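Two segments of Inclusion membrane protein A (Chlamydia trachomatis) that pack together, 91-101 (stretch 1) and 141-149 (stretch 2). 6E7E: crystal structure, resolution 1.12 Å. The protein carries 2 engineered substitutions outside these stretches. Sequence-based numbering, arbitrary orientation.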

# COMPACT_ATOMS: atom_id res chain seq x y z
N ALA A 91 -7.99 13.30 -3.42
CA ALA A 91 -7.66 13.23 -4.86
C ALA A 91 -6.24 12.66 -5.02
O ALA A 91 -6.01 11.84 -5.92
CB ALA A 91 -7.81 14.58 -5.49
N ASP A 92 -5.31 13.07 -4.17
CA ASP A 92 -3.92 12.55 -4.20
C ASP A 92 -3.94 11.03 -3.95
O ASP A 92 -3.25 10.26 -4.65
CB ASP A 92 -3.06 13.26 -3.16
CG ASP A 92 -1.57 13.13 -3.33
OD1 ASP A 92 -1.13 12.56 -4.35
OD2 ASP A 92 -0.85 13.65 -2.43
N LEU A 93 -4.72 10.59 -2.98
CA LEU A 93 -4.85 9.15 -2.66
C LEU A 93 -5.30 8.39 -3.89
O LEU A 93 -4.82 7.27 -4.13
CB LEU A 93 -5.83 8.97 -1.51
CG LEU A 93 -6.12 7.53 -1.14
CD1 LEU A 93 -4.87 6.82 -0.66
CD2 LEU A 93 -7.20 7.47 -0.10
N LYS A 94 -6.21 8.94 -4.65
CA LYS A 94 -6.73 8.24 -5.84
C LYS A 94 -5.57 7.89 -6.78
O LYS A 94 -5.57 6.82 -7.41
CB LYS A 94 -7.72 9.14 -6.56
CG LYS A 94 -9.06 9.28 -5.89
CD LYS A 94 -10.03 10.05 -6.74
CE LYS A 94 -11.32 10.36 -6.03
NZ LYS A 94 -11.85 11.65 -6.50
N GLY A 95 -4.61 8.79 -6.94
CA GLY A 95 -3.40 8.56 -7.77
C GLY A 95 -2.54 7.43 -7.20
O GLY A 95 -2.03 6.58 -7.94
N SER A 96 -2.33 7.43 -5.89
CA SER A 96 -1.55 6.37 -5.22
C SER A 96 -2.20 5.02 -5.45
O SER A 96 -1.50 4.05 -5.76
CB SER A 96 -1.44 6.64 -3.75
OG SER A 96 -0.54 7.68 -3.44
N VAL A 97 -3.50 4.94 -5.25
CA VAL A 97 -4.22 3.67 -5.42
C VAL A 97 -4.05 3.17 -6.86
O VAL A 97 -3.75 1.98 -7.07
CB VAL A 97 -5.70 3.85 -5.04
CG1 VAL A 97 -6.53 2.69 -5.53
CG2 VAL A 97 -5.85 4.02 -3.54
N ALA A 98 -4.22 4.04 -7.83
CA ALA A 98 -4.10 3.62 -9.24
C ALA A 98 -2.68 3.12 -9.53
O ALA A 98 -2.51 2.12 -10.23
CB ALA A 98 -4.48 4.74 -10.15
N SER A 99 -1.69 3.83 -9.03
CA SER A 99 -0.29 3.44 -9.28
C SER A 99 0.01 2.11 -8.63
O SER A 99 0.67 1.25 -9.25
CB SER A 99 0.60 4.51 -8.80
OG SER A 99 1.93 4.16 -9.12
N LEU A 100 -0.44 1.88 -7.41
CA LEU A 100 -0.21 0.59 -6.73
C LEU A 100 -0.89 -0.54 -7.50
O LEU A 100 -0.29 -1.61 -7.61
CB LEU A 100 -0.69 0.69 -5.29
CG LEU A 100 0.19 1.53 -4.39
CD1 LEU A 100 -0.55 1.89 -3.10
CD2 LEU A 100 1.51 0.84 -4.06
N ARG A 101 -2.09 -0.31 -7.99
CA ARG A 101 -2.78 -1.36 -8.75
C ARG A 101 -1.95 -1.69 -9.99
O ARG A 101 -1.88 -2.87 -10.35
CB ARG A 101 -4.17 -0.88 -9.14
CG ARG A 101 -5.25 -1.05 -8.09
CD ARG A 101 -6.63 -0.99 -8.70
NE ARG A 101 -7.72 -0.98 -7.73
CZ ARG A 101 -8.22 -2.05 -7.11
NH1 ARG A 101 -7.70 -3.25 -7.31
NH2 ARG A 101 -9.26 -1.92 -6.31
N GLU A 141 6.17 4.48 -4.09
CA GLU A 141 4.71 4.67 -3.92
C GLU A 141 4.32 4.43 -2.46
O GLU A 141 3.45 5.15 -1.92
CB GLU A 141 3.98 3.72 -4.84
CG GLU A 141 4.08 4.04 -6.31
CD GLU A 141 3.45 5.35 -6.75
OE1 GLU A 141 2.61 5.89 -6.03
OE2 GLU A 141 3.81 5.80 -7.83
N ILE A 142 4.84 3.38 -1.84
CA ILE A 142 4.48 3.04 -0.44
C ILE A 142 4.94 4.18 0.47
O ILE A 142 4.19 4.54 1.41
CB ILE A 142 5.02 1.66 -0.03
CG1 ILE A 142 4.35 0.55 -0.85
CG2 ILE A 142 4.82 1.42 1.45
CD1 ILE A 142 5.02 -0.80 -0.66
N GLY A 143 6.11 4.77 0.22
CA GLY A 143 6.60 5.88 1.05
C GLY A 143 5.65 7.05 0.98
O GLY A 143 5.35 7.67 2.03
N GLN A 144 5.22 7.40 -0.23
CA GLN A 144 4.31 8.55 -0.45
C GLN A 144 2.98 8.29 0.28
O GLN A 144 2.48 9.17 1.01
CB GLN A 144 4.14 8.81 -1.95
CG GLN A 144 3.07 9.82 -2.34
CD GLN A 144 3.44 10.58 -3.59
OE1 GLN A 144 2.71 10.59 -4.58
NE2 GLN A 144 4.59 11.23 -3.56
N LEU A 145 2.42 7.10 0.11
CA LEU A 145 1.15 6.75 0.79
C LEU A 145 1.31 6.80 2.32
O LEU A 145 0.45 7.36 3.01
CB LEU A 145 0.75 5.36 0.31
CG LEU A 145 -0.50 4.79 1.00
CD1 LEU A 145 -1.74 5.59 0.64
CD2 LEU A 145 -0.67 3.32 0.67
N SER A 146 2.38 6.20 2.82
CA SER A 146 2.65 6.07 4.28
C SER A 146 2.74 7.46 4.91
O SER A 146 2.21 7.66 6.01
CB SER A 146 3.89 5.25 4.52
OG SER A 146 4.29 5.23 5.88
N GLN A 147 3.37 8.41 4.23
CA GLN A 147 3.50 9.76 4.81
C GLN A 147 2.11 10.40 4.91
O GLN A 147 1.81 11.03 5.95
CB GLN A 147 4.43 10.59 3.96
CG GLN A 147 4.74 11.95 4.56
CD GLN A 147 5.71 12.69 3.67
OE1 GLN A 147 5.42 12.94 2.50
NE2 GLN A 147 6.85 13.04 4.21
N LEU A 148 1.28 10.33 3.87
CA LEU A 148 -0.09 10.90 3.94
C LEU A 148 -0.88 10.24 5.08
O LEU A 148 -1.59 10.93 5.83
CB LEU A 148 -0.85 10.66 2.63
CG LEU A 148 -0.33 11.40 1.40
CD1 LEU A 148 -1.10 11.00 0.15
CD2 LEU A 148 -0.40 12.90 1.58
N SER A 149 -0.79 8.93 5.18
CA SER A 149 -1.53 8.12 6.17
C SER A 149 -1.09 8.48 7.59
O SER A 149 -1.96 8.66 8.46
CB SER A 149 -1.28 6.67 5.90
OG SER A 149 -1.88 5.86 6.87
O HOH W 1 -0.04 10.15 -4.36
O HOH W 2 1.78 6.53 -3.76

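Both stretches are helical throughout, and each helix extends beyond its segment in both directions. Their axes approach to 10.2 Å, with 149° between N-to-C directions, so the helices run roughly antiparallel but distinctly splayed. The register is set where Ser 96 CA lies 6.6 Å from Leu 145 CA; the contact buries 458 Å² in total. Within stretch 1, i to i+4 bonds such as Leu 100 N to Ser 96 O (2.9 Å) confirm the regular helix.

Asp 92 points toward the partner helix. Its OD2 lies 3.7 Å from Leu 148 CD1, a van der Waals contact, while Asp 92 OD1 lies 2.6 Å from water 1. That water also sits 2.8 Å from Gln 144 OE1, so solvent links two side chains whose oxygens, Asp 92 OD1 and Gln 144 OE1, stand 4.3 Å apart.

Leu 93 leaves its backbone sideways, but its t,p rotamer brings CD1 to 3.6 Å from Leu 145 CD1, an apolar contact between buried side chains.

At Ser 96 the side-chain hydroxyl meets two waters. Its OG accepts from water 1 (2.7 Å) and donates to water 2 (2.6 Å), which in turn donates to Glu 141 O at 2.8 Å and Glu 141 OE1 at 2.5 Å. The bridge spans a gap in which Ser 96 OG and Glu 141 OE1 are 4.5 Å apart.

Val 97 points away and makes no contact. One residue on, Ala 98 is out of reach, but Ser 99 points toward stretch 2, placing OG 2.8 Å from Glu 141 OE2, a close polar approach.

Leu 100 closes the contact with apolar packing: CD1 lies 4.0 Å from Leu 145 CD2, and CD2 lies 3.9 Å from Glu 141 CB and 4.3 Å from Ile 142 CG1.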